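Local coordinates for protein transcription regulator AcaB (Escherichia coli, PDB 6N8B) that probably acts as a plasmid-encoded transcriptional regulator with a crucial role in the conjugation of IncC plasmids, at residues I163-K174 with D200-K211; I55-E64 with S179-V189. One frame throughout, in Å; residues are numbered along the deposited sequence.

Contact 1 of 2, residues I163-K174 with D200-K211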
loop_
_atom_site.group_PDB
_atom_site.type_symbol
_atom_site.label_atom_id
_atom_site.label_comp_id
_atom_site.label_asym_id
_atom_site.label_seq_id
_atom_site.Cartn_x
_atom_site.Cartn_y
_atom_site.Cartn_z
ATOM N N ILE A 163 -2.896 -3.537 4.140
ATOM C CA ILE A 163 -4.286 -3.093 4.205
ATOM C C ILE A 163 -4.448 -1.961 5.217
ATOM O O ILE A 163 -5.100 -0.950 4.933
ATOM C CB ILE A 163 -5.217 -4.277 4.522
ATOM C CG1 ILE A 163 -5.339 -5.208 3.310
ATOM C CG2 ILE A 163 -6.588 -3.771 4.916
ATOM C CD1 ILE A 163 -5.988 -4.561 2.087
ATOM N N LYS A 164 -3.864 -2.104 6.414
ATOM C CA LYS A 164 -3.909 -0.979 7.349
ATOM C C LYS A 164 -3.060 0.198 6.876
ATOM O O LYS A 164 -3.389 1.348 7.185
ATOM C CB LYS A 164 -3.564 -1.411 8.781
ATOM C CG LYS A 164 -2.395 -2.321 8.986
ATOM C CD LYS A 164 -1.741 -2.020 10.323
ATOM C CE LYS A 164 -2.404 -2.806 11.453
ATOM N NZ LYS A 164 -2.248 -4.292 11.397
ATOM N N LEU A 165 -1.972 -0.050 6.142
ATOM C CA LEU A 165 -1.267 1.067 5.518
ATOM C C LEU A 165 -2.185 1.810 4.556
ATOM O O LEU A 165 -2.266 3.044 4.582
ATOM C CB LEU A 165 -0.025 0.574 4.784
ATOM C CG LEU A 165 0.700 1.706 4.053
ATOM C CD1 LEU A 165 1.084 2.820 5.018
ATOM C CD2 LEU A 165 1.908 1.180 3.316
ATOM N N ALA A 166 -2.894 1.065 3.703
ATOM C CA ALA A 166 -3.941 1.655 2.877
ATOM C C ALA A 166 -4.930 2.444 3.724
ATOM O O ALA A 166 -5.183 3.627 3.467
ATOM C CB ALA A 166 -4.666 0.556 2.099
ATOM N N GLY A 167 -5.487 1.798 4.753
ATOM C CA GLY A 167 -6.454 2.465 5.613
ATOM C C GLY A 167 -5.929 3.749 6.212
ATOM O O GLY A 167 -6.665 4.725 6.369
ATOM N N ARG A 168 -4.643 3.780 6.527
ATOM C CA ARG A 168 -4.123 4.930 7.245
ATOM C C ARG A 168 -3.854 6.100 6.314
ATOM O O ARG A 168 -4.109 7.254 6.677
ATOM C CB ARG A 168 -2.896 4.501 8.020
ATOM C CG ARG A 168 -3.382 3.759 9.232
ATOM C CD ARG A 168 -2.368 3.775 10.286
ATOM N NE ARG A 168 -2.353 5.135 10.830
ATOM C CZ ARG A 168 -1.278 5.782 11.243
ATOM N NH1 ARG A 168 -0.137 5.160 11.196
ATOM N NH2 ARG A 168 -1.364 7.033 11.692
ATOM N N ILE A 169 -3.365 5.813 5.108
ATOM C CA ILE A 169 -3.324 6.819 4.052
ATOM C C ILE A 169 -4.688 7.481 3.915
ATOM O O ILE A 169 -4.816 8.711 3.980
ATOM C CB ILE A 169 -2.874 6.174 2.731
ATOM C CG1 ILE A 169 -1.383 5.830 2.798
ATOM C CG2 ILE A 169 -3.187 7.085 1.554
ATOM C CD1 ILE A 169 -0.891 5.027 1.621
ATOM N N ILE A 170 -5.731 6.667 3.738
ATOM C CA ILE A 170 -7.082 7.207 3.615
ATOM C C ILE A 170 -7.477 7.950 4.884
ATOM O O ILE A 170 -8.055 9.039 4.823
ATOM C CB ILE A 170 -8.071 6.078 3.275
ATOM C CG1 ILE A 170 -7.869 5.638 1.823
ATOM C CG2 ILE A 170 -9.507 6.525 3.511
ATOM C CD1 ILE A 170 -7.834 4.146 1.638
ATOM N N GLY A 171 -7.127 7.399 6.049
ATOM C CA GLY A 171 -7.374 8.114 7.291
ATOM C C GLY A 171 -6.672 9.458 7.335
ATOM O O GLY A 171 -7.263 10.467 7.733
ATOM N N ILE A 172 -5.404 9.492 6.912
ATOM C CA ILE A 172 -4.692 10.759 6.770
ATOM C C ILE A 172 -5.436 11.677 5.810
ATOM O O ILE A 172 -5.526 12.891 6.032
ATOM C CB ILE A 172 -3.243 10.509 6.313
ATOM C CG1 ILE A 172 -2.429 9.884 7.449
ATOM C CG2 ILE A 172 -2.603 11.801 5.835
ATOM C CD1 ILE A 172 -1.033 9.455 7.046
ATOM N N GLU A 173 -6.005 11.110 4.742
ATOM C CA GLU A 173 -6.735 11.939 3.791
ATOM C C GLU A 173 -8.002 12.496 4.421
ATOM O O GLU A 173 -8.357 13.655 4.186
ATOM C CB GLU A 173 -7.070 11.137 2.531
ATOM C CG GLU A 173 -8.106 11.797 1.619
ATOM C CD GLU A 173 -8.942 10.792 0.849
ATOM O OE1 GLU A 173 -8.730 9.575 1.031
ATOM O OE2 GLU A 173 -9.819 11.219 0.069
ATOM N N LYS A 174 -8.669 11.710 5.269
ATOM C CA LYS A 174 -9.863 12.216 5.931
ATOM C C LYS A 174 -9.539 13.234 7.013
ATOM O O LYS A 174 -10.361 14.117 7.273
ATOM C CB LYS A 174 -10.673 11.063 6.530
ATOM C CG LYS A 174 -10.886 9.888 5.583
ATOM C CD LYS A 174 -11.377 8.642 6.315
ATOM C CE LYS A 174 -12.882 8.655 6.509
ATOM N NZ LYS A 174 -13.607 8.506 5.219
ATOM N N ASP A 200 -13.812 -1.402 1.002
ATOM C CA ASP A 200 -13.267 -2.467 1.832
ATOM C C ASP A 200 -13.477 -2.089 3.292
ATOM O O ASP A 200 -13.047 -1.012 3.722
ATOM C CB ASP A 200 -11.783 -2.685 1.541
ATOM C CG ASP A 200 -11.259 -3.963 2.149
ATOM O OD1 ASP A 200 -11.573 -5.049 1.616
ATOM O OD2 ASP A 200 -10.558 -3.889 3.178
ATOM N N LYS A 201 -14.142 -2.967 4.051
ATOM C CA LYS A 201 -14.491 -2.615 5.424
ATOM C C LYS A 201 -13.258 -2.573 6.318
ATOM O O LYS A 201 -13.189 -1.754 7.238
ATOM C CB LYS A 201 -15.534 -3.580 5.990
ATOM C CG LYS A 201 -16.157 -3.070 7.283
ATOM C CD LYS A 201 -16.683 -4.168 8.182
ATOM C CE LYS A 201 -17.063 -3.592 9.539
ATOM N NZ LYS A 201 -16.093 -3.994 10.602
ATOM N N GLU A 202 -12.284 -3.455 6.080
ATOM C CA GLU A 202 -11.050 -3.394 6.858
ATOM C C GLU A 202 -10.359 -2.053 6.655
ATOM O O GLU A 202 -9.884 -1.432 7.613
ATOM C CB GLU A 202 -10.090 -4.516 6.453
ATOM C CG GLU A 202 -10.367 -5.898 7.017
ATOM C CD GLU A 202 -9.139 -6.794 6.924
ATOM O OE1 GLU A 202 -8.138 -6.495 7.614
ATOM O OE2 GLU A 202 -9.142 -7.742 6.110
ATOM N N ILE A 203 -10.295 -1.595 5.405
ATOM C CA ILE A 203 -9.629 -0.337 5.092
ATOM C C ILE A 203 -10.396 0.838 5.686
ATOM O O ILE A 203 -9.799 1.781 6.219
ATOM C CB ILE A 203 -9.465 -0.198 3.569
ATOM C CG1 ILE A 203 -8.597 -1.337 3.030
ATOM C CG2 ILE A 203 -8.850 1.143 3.229
ATOM C CD1 ILE A 203 -8.215 -1.191 1.575
ATOM N N ALA A 204 -11.729 0.798 5.612
ATOM C CA ALA A 204 -12.530 1.880 6.174
ATOM C C ALA A 204 -12.416 1.939 7.692
ATOM O O ALA A 204 -12.441 3.033 8.269
ATOM C CB ALA A 204 -13.992 1.723 5.758
ATOM N N ASP A 205 -12.272 0.787 8.352
ATOM C CA ASP A 205 -12.149 0.779 9.807
ATOM C C ASP A 205 -10.829 1.393 10.251
ATOM O O ASP A 205 -10.790 2.165 11.217
ATOM C CB ASP A 205 -12.282 -0.647 10.341
ATOM C CG ASP A 205 -13.710 -1.154 10.304
ATOM O OD1 ASP A 205 -14.582 -0.451 9.755
ATOM O OD2 ASP A 205 -13.959 -2.263 10.817
ATOM N N GLU A 206 -9.735 1.068 9.559
ATOM C CA GLU A 206 -8.443 1.635 9.927
ATOM C C GLU A 206 -8.385 3.125 9.621
ATOM O O GLU A 206 -7.663 3.869 10.294
ATOM C CB GLU A 206 -7.322 0.889 9.203
ATOM C CG GLU A 206 -5.922 1.382 9.527
ATOM C CD GLU A 206 -5.494 1.074 10.953
ATOM O OE1 GLU A 206 -6.046 0.130 11.561
ATOM O OE2 GLU A 206 -4.601 1.781 11.466
ATOM N N ALA A 207 -9.154 3.581 8.630
ATOM C CA ALA A 207 -9.190 5.006 8.324
ATOM C C ALA A 207 -9.932 5.783 9.401
ATOM O O ALA A 207 -9.559 6.917 9.728
ATOM C CB ALA A 207 -9.836 5.233 6.957
ATOM N N GLU A 208 -10.981 5.192 9.972
ATOM C CA GLU A 208 -11.728 5.895 11.005
ATOM C C GLU A 208 -10.999 5.895 12.340
ATOM O O GLU A 208 -11.164 6.836 13.126
ATOM C CB GLU A 208 -13.125 5.293 11.145
ATOM C CG GLU A 208 -13.998 5.573 9.935
ATOM C CD GLU A 208 -14.470 7.014 9.898
ATOM O OE1 GLU A 208 -14.470 7.667 10.965
ATOM O OE2 GLU A 208 -14.821 7.501 8.802
ATOM N N LYS A 209 -10.177 4.877 12.612
ATOM C CA LYS A 209 -9.303 4.953 13.777
ATOM C C LYS A 209 -8.239 6.022 13.581
ATOM O O LYS A 209 -7.956 6.806 14.495
ATOM C CB LYS A 209 -8.646 3.598 14.045
ATOM C CG LYS A 209 -9.607 2.428 14.168
ATOM C CD LYS A 209 -8.966 1.280 14.934
ATOM C CE LYS A 209 -9.935 0.122 15.122
ATOM N NZ LYS A 209 -9.861 -0.847 13.993
ATOM N N THR A 210 -7.645 6.072 12.388
ATOM C CA THR A 210 -6.643 7.074 12.065
ATOM C C THR A 210 -7.230 8.474 11.978
ATOM O O THR A 210 -6.475 9.450 12.038
ATOM C CB THR A 210 -5.965 6.708 10.744
ATOM O OG1 THR A 210 -5.675 5.306 10.740
ATOM C CG2 THR A 210 -4.670 7.486 10.560
ATOM N N LYS A 211 -8.555 8.599 11.899
ATOM C CA LYS A 211 -9.183 9.911 11.908
ATOM C C LYS A 211 -9.311 10.491 13.312
ATOM O O LYS A 211 -9.470 11.708 13.449
ATOM C CB LYS A 211 -10.561 9.826 11.246
ATOM C CG LYS A 211 -11.113 11.156 10.765
ATOM C CD LYS A 211 -12.463 10.984 10.082
ATOM C CE LYS A 211 -13.592 10.905 11.096
ATOM N NZ LYS A 211 -14.926 10.990 10.444
#
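Gly-167 CA lies 3.5 Å from Ile-203 O, and one turn on Gly-171 CA is equally close to Ala-207 O: these two glycines of residues 163-174, in helix 148-182, let helix 201-211 come in against bare backbone at a crossing angle of -48°. Ala-207 CB sits as a knob among Gly-167, Gly-171, Ile-170 and Lys-174. Ile-203 is the second knob: its CG2 meets Ile-170 CD1 at 3.5 Å, CG1 lies by Ile-163 CG2, and CD1 reaches Ala-166 CB.

One flank is polar. Glu-206 puts CG anti to its backbone N (chi1 -179°) and then bends, laying its carboxylate beside Arg-168 CG and CD; the guanidinium and carboxylate planes stand 78° apart, and Arg-168 NE is 4.1 Å from Glu-206 OE2, beyond salt-bridge range. Thr-210 OG1 takes a weak bond from Arg-168 NE, while its methyl CG2 lies at the guanidinium edge. The looser margin holds Lys-174, Lys-211 and solvent-exposed Glu-208: Lys-174 NZ makes a long salt bridge to Glu-208 OE2, and its stronger partner is Glu-195. Helix 32-59 packs on Ile-163, Ala-166 and Ile-170, and Arg-40 from it pairs with Asp-200 and Glu-202; helix 62-96 lies against Leu-165 and Ile-172.

Contact 2 of 2, residues I55-E64 with S179-V189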
loop_
_atom_site.group_PDB
_atom_site.type_symbol
_atom_site.label_atom_id
_atom_site.label_comp_id
_atom_site.label_asym_id
_atom_site.label_seq_id
_atom_site.Cartn_x
_atom_site.Cartn_y
_atom_site.Cartn_z
ATOM N N ILE A 55 -5.798 18.553 -1.728
ATOM C CA ILE A 55 -6.344 19.131 -0.504
ATOM C C ILE A 55 -5.269 19.942 0.207
ATOM O O ILE A 55 -5.572 20.926 0.893
ATOM C CB ILE A 55 -6.939 18.025 0.394
ATOM C CG1 ILE A 55 -8.197 17.447 -0.259
ATOM C CG2 ILE A 55 -7.277 18.557 1.779
ATOM C CD1 ILE A 55 -8.722 16.202 0.418
ATOM N N LEU A 56 -3.995 19.595 -0.005
ATOM C CA LEU A 56 -2.903 20.291 0.669
ATOM C C LEU A 56 -2.617 21.654 0.051
ATOM O O LEU A 56 -2.428 22.635 0.775
ATOM C CB LEU A 56 -1.637 19.433 0.645
ATOM C CG LEU A 56 -1.633 18.171 1.497
ATOM C CD1 LEU A 56 -0.316 17.442 1.332
ATOM C CD2 LEU A 56 -1.839 18.616 2.935
ATOM N N ARG A 57 -2.578 21.745 -1.278
ATOM C CA ARG A 57 -2.346 23.047 -1.893
ATOM C C ARG A 57 -3.538 23.972 -1.695
ATOM O O ARG A 57 -3.377 25.199 -1.700
ATOM C CB ARG A 57 -2.028 22.893 -3.382
ATOM C CG ARG A 57 -1.352 21.597 -3.753
ATOM C CD ARG A 57 -0.028 21.431 -2.998
ATOM N NE ARG A 57 0.402 20.048 -3.025
ATOM C CZ ARG A 57 1.647 19.657 -3.269
ATOM N NH1 ARG A 57 2.594 20.551 -3.511
ATOM N NH2 ARG A 57 1.951 18.356 -3.262
ATOM N N ILE A 58 -4.726 23.407 -1.493
ATOM C CA ILE A 58 -5.859 24.222 -1.088
ATOM C C ILE A 58 -5.670 24.694 0.350
ATOM O O ILE A 58 -6.011 25.832 0.695
ATOM C CB ILE A 58 -7.164 23.432 -1.284
ATOM C CG1 ILE A 58 -7.466 23.303 -2.779
ATOM C CG2 ILE A 58 -8.316 24.118 -0.578
ATOM C CD1 ILE A 58 -8.489 22.243 -3.108
ATOM N N ILE A 59 -5.106 23.839 1.205
ATOM C CA ILE A 59 -4.755 24.270 2.556
ATOM C C ILE A 59 -3.658 25.323 2.502
ATOM O O ILE A 59 -3.813 26.436 3.022
ATOM C CB ILE A 59 -4.323 23.071 3.419
ATOM C CG1 ILE A 59 -5.510 22.151 3.705
ATOM C CG2 ILE A 59 -3.687 23.555 4.714
ATOM C CD1 ILE A 59 -6.485 22.716 4.705
ATOM N N GLY A 60 -2.528 24.985 1.888
ATOM C CA GLY A 60 -1.592 26.011 1.485
ATOM C C GLY A 60 -0.402 26.155 2.409
ATOM O O GLY A 60 0.719 26.413 1.962
ATOM N N GLU A 61 -0.652 26.012 3.709
ATOM C CA GLU A 61 0.372 26.244 4.719
ATOM C C GLU A 61 1.423 25.145 4.657
ATOM O O GLU A 61 1.119 23.969 4.880
ATOM C CB GLU A 61 -0.291 26.289 6.097
ATOM C CG GLU A 61 0.646 26.325 7.306
ATOM C CD GLU A 61 1.945 27.072 7.057
ATOM O OE1 GLU A 61 2.955 26.416 6.725
ATOM O OE2 GLU A 61 1.953 28.312 7.207
ATOM N N GLN A 62 2.674 25.542 4.396
ATOM C CA GLN A 62 3.689 24.580 3.989
ATOM C C GLN A 62 4.199 23.748 5.156
ATOM O O GLN A 62 4.612 22.601 4.956
ATOM C CB GLN A 62 4.842 25.304 3.291
ATOM C CG GLN A 62 5.894 24.373 2.724
ATOM C CD GLN A 62 5.701 24.126 1.244
ATOM O OE1 GLN A 62 4.663 24.466 0.686
ATOM N NE2 GLN A 62 6.699 23.528 0.602
ATOM N N ASP A 63 4.202 24.299 6.371
ATOM C CA ASP A 63 4.672 23.514 7.504
ATOM C C ASP A 63 3.747 22.331 7.748
ATOM O O ASP A 63 4.195 21.266 8.186
ATOM C CB ASP A 63 4.809 24.396 8.751
ATOM C CG ASP A 63 3.474 24.738 9.416
ATOM O OD1 ASP A 63 2.380 24.421 8.903
ATOM O OD2 ASP A 63 3.532 25.402 10.468
ATOM N N GLU A 64 2.450 22.517 7.477
ATOM C CA GLU A 64 1.489 21.420 7.504
ATOM C C GLU A 64 1.611 20.511 6.286
ATOM O O GLU A 64 1.384 19.301 6.399
ATOM C CB GLU A 64 0.066 21.980 7.598
ATOM C CG GLU A 64 -1.011 20.934 7.867
ATOM C CD GLU A 64 -2.356 21.551 8.218
ATOM O OE1 GLU A 64 -2.382 22.737 8.603
ATOM O OE2 GLU A 64 -3.390 20.860 8.091
ATOM N N SER A 179 -9.495 19.103 8.313
ATOM C CA SER A 179 -8.662 20.292 8.469
ATOM C C SER A 179 -9.073 21.367 7.474
ATOM O O SER A 179 -9.110 22.557 7.810
ATOM C CB SER A 179 -7.186 19.937 8.290
ATOM O OG SER A 179 -6.401 21.112 8.136
ATOM N N ALA A 180 -9.378 20.964 6.239
ATOM C CA ALA A 180 -9.860 21.914 5.243
ATOM C C ALA A 180 -11.206 22.499 5.647
ATOM O O ALA A 180 -11.484 23.673 5.380
ATOM C CB ALA A 180 -9.956 21.236 3.878
ATOM N N HIS A 181 -12.058 21.692 6.288
ATOM C CA HIS A 181 -13.362 22.183 6.724
ATOM C C HIS A 181 -13.215 23.307 7.736
ATOM O O HIS A 181 -13.809 24.382 7.581
ATOM C CB HIS A 181 -14.187 21.050 7.331
ATOM C CG HIS A 181 -15.449 21.517 7.990
ATOM N ND1 HIS A 181 -15.475 22.041 9.266
ATOM C CD2 HIS A 181 -16.725 21.562 7.540
ATOM C CE1 HIS A 181 -16.714 22.377 9.577
ATOM N NE2 HIS A 181 -17.492 22.097 8.547
ATOM N N SER A 182 -12.425 23.073 8.787
ATOM C CA SER A 182 -12.237 24.084 9.821
ATOM C C SER A 182 -11.641 25.359 9.247
ATOM O O SER A 182 -11.948 26.456 9.727
ATOM C CB SER A 182 -11.351 23.535 10.938
ATOM O OG SER A 182 -10.081 23.159 10.434
ATOM N N LYS A 183 -10.795 25.244 8.223
ATOM C CA LYS A 183 -10.235 26.429 7.595
ATOM C C LYS A 183 -11.119 26.986 6.482
ATOM O O LYS A 183 -10.620 27.729 5.628
ATOM C CB LYS A 183 -8.829 26.141 7.057
ATOM C CG LYS A 183 -7.843 25.692 8.121
ATOM C CD LYS A 183 -6.498 25.314 7.523
ATOM C CE LYS A 183 -5.531 24.874 8.615
ATOM N NZ LYS A 183 -4.158 24.606 8.102
ATOM N N GLY A 184 -12.414 26.658 6.475
ATOM C CA GLY A 184 -13.357 27.316 5.599
ATOM C C GLY A 184 -13.383 26.805 4.178
ATOM O O GLY A 184 -14.264 27.208 3.405
ATOM N N LYS A 185 -12.458 25.923 3.808
ATOM C CA LYS A 185 -12.300 25.473 2.437
ATOM C C LYS A 185 -13.101 24.210 2.138
ATOM O O LYS A 185 -12.747 23.467 1.215
ATOM C CB LYS A 185 -10.818 25.215 2.162
ATOM C CG LYS A 185 -9.889 26.279 2.726
ATOM C CD LYS A 185 -9.323 27.181 1.662
ATOM C CE LYS A 185 -8.131 27.946 2.195
ATOM N NZ LYS A 185 -7.780 29.139 1.372
ATOM N N GLU A 186 -14.181 23.964 2.885
ATOM C CA GLU A 186 -15.038 22.812 2.617
ATOM C C GLU A 186 -15.496 22.785 1.164
ATOM O O GLU A 186 -15.347 21.774 0.467
ATOM C CB GLU A 186 -16.235 22.836 3.570
ATOM C CG GLU A 186 -17.068 21.552 3.605
ATOM C CD GLU A 186 -16.276 20.302 3.984
ATOM O OE1 GLU A 186 -16.774 19.189 3.705
ATOM O OE2 GLU A 186 -15.167 20.427 4.542
ATOM N N GLY A 187 -16.020 23.910 0.679
ATOM C CA GLY A 187 -16.538 23.957 -0.675
ATOM C C GLY A 187 -15.467 23.877 -1.742
ATOM O O GLY A 187 -15.735 23.428 -2.860
ATOM N N GLU A 188 -14.244 24.299 -1.418
ATOM C CA GLU A 188 -13.195 24.328 -2.431
ATOM C C GLU A 188 -12.673 22.937 -2.765
ATOM O O GLU A 188 -12.235 22.701 -3.898
ATOM C CB GLU A 188 -12.053 25.224 -1.954
ATOM C CG GLU A 188 -11.093 25.652 -3.040
ATOM C CD GLU A 188 -10.208 26.798 -2.599
ATOM O OE1 GLU A 188 -10.434 27.335 -1.494
ATOM O OE2 GLU A 188 -9.282 27.159 -3.357
ATOM N N VAL A 189 -12.736 21.997 -1.822
ATOM C CA VAL A 189 -12.230 20.656 -2.092
ATOM C C VAL A 189 -13.351 19.715 -2.516
ATOM O O VAL A 189 -13.078 18.669 -3.121
ATOM C CB VAL A 189 -11.470 20.078 -0.883
ATOM C CG1 VAL A 189 -10.479 21.091 -0.346
ATOM C CG2 VAL A 189 -12.431 19.639 0.201
#
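Lys-183 NZ and Glu-64 OE1 form a salt bridge of 2.6 Å that ties the start of helix 62-96 to the end of helix 148-182. The ammonium meets the syn side of OE1, 27° out of the carboxylate plane. The other oxygen, Glu-64 OE2, uses its syn lone pair to accept from Ser-179 OG at 3.0 Å, so both oxygens of one carboxylate are engaged by groups one helical turn apart, which should limit its rotation. Glu-64 and Lys-183 are both extended beyond CG and approach from opposite directions.

Beside the salt bridge the contact is mainly aliphatic. Ile-59 CD1 comes to 3.5 Å from Ala-180 CA, while its CG2 branch lies near Lys-183 NZ. With CG1 of Ile-58 anti to the carbonyl carbon (chi1 -72°), both CD1 and CG2 border Val-189 CG1, the former at 3.6 Å. The extended Glu-188 side chain runs past Ile-58 CG2 in the opposite direction, and the Lys-185 chain lies against Ile-58 CG2 and O. Ile-55 closes the row more loosely, through CG2 to Ala-180 CB and CG1 to Val-189 CB.

Each segment spans the turn between two successive helices. Helix 148-182 ends in a Schellman motif, with Lys-185 N bonded to Ala-180 O and Gly-184, of positive phi, as the C-prime residue. Across from it, Gly-60, also of positive phi, leaves helix 32-59, and Glu-61 stands at the N-cap position before helix 62-96. The two turns thus join helices 32-59 and 62-96 to 148-182 and 186-192; Ile-55 further touches Ala-176 and Arg-177, and Leu-56 packs on Ile-65 and Val-68.

How the contacts relate
Both contacts use helix 148-182, contact 1 along its body and contact 2 at its C-terminal end, with centres 20 Å apart and no touch between them. Contact 1 is nearer the core, its centre about 11 Å from that of the chain against 25 Å for contact 2 at the bundle end, yet each is only partly buried. In contact 1 the short helix 201-211 lies across the middle of helix 148-182 through glycines and alanine, with Ile-203 as the larger knob; charged pairs between its segments are long or fall short of a salt bridge. Contact 2 buries less surface, 470 against 700 Å², and sets a direct salt bridge and a serine hydrogen bond beside branched aliphatic side chains.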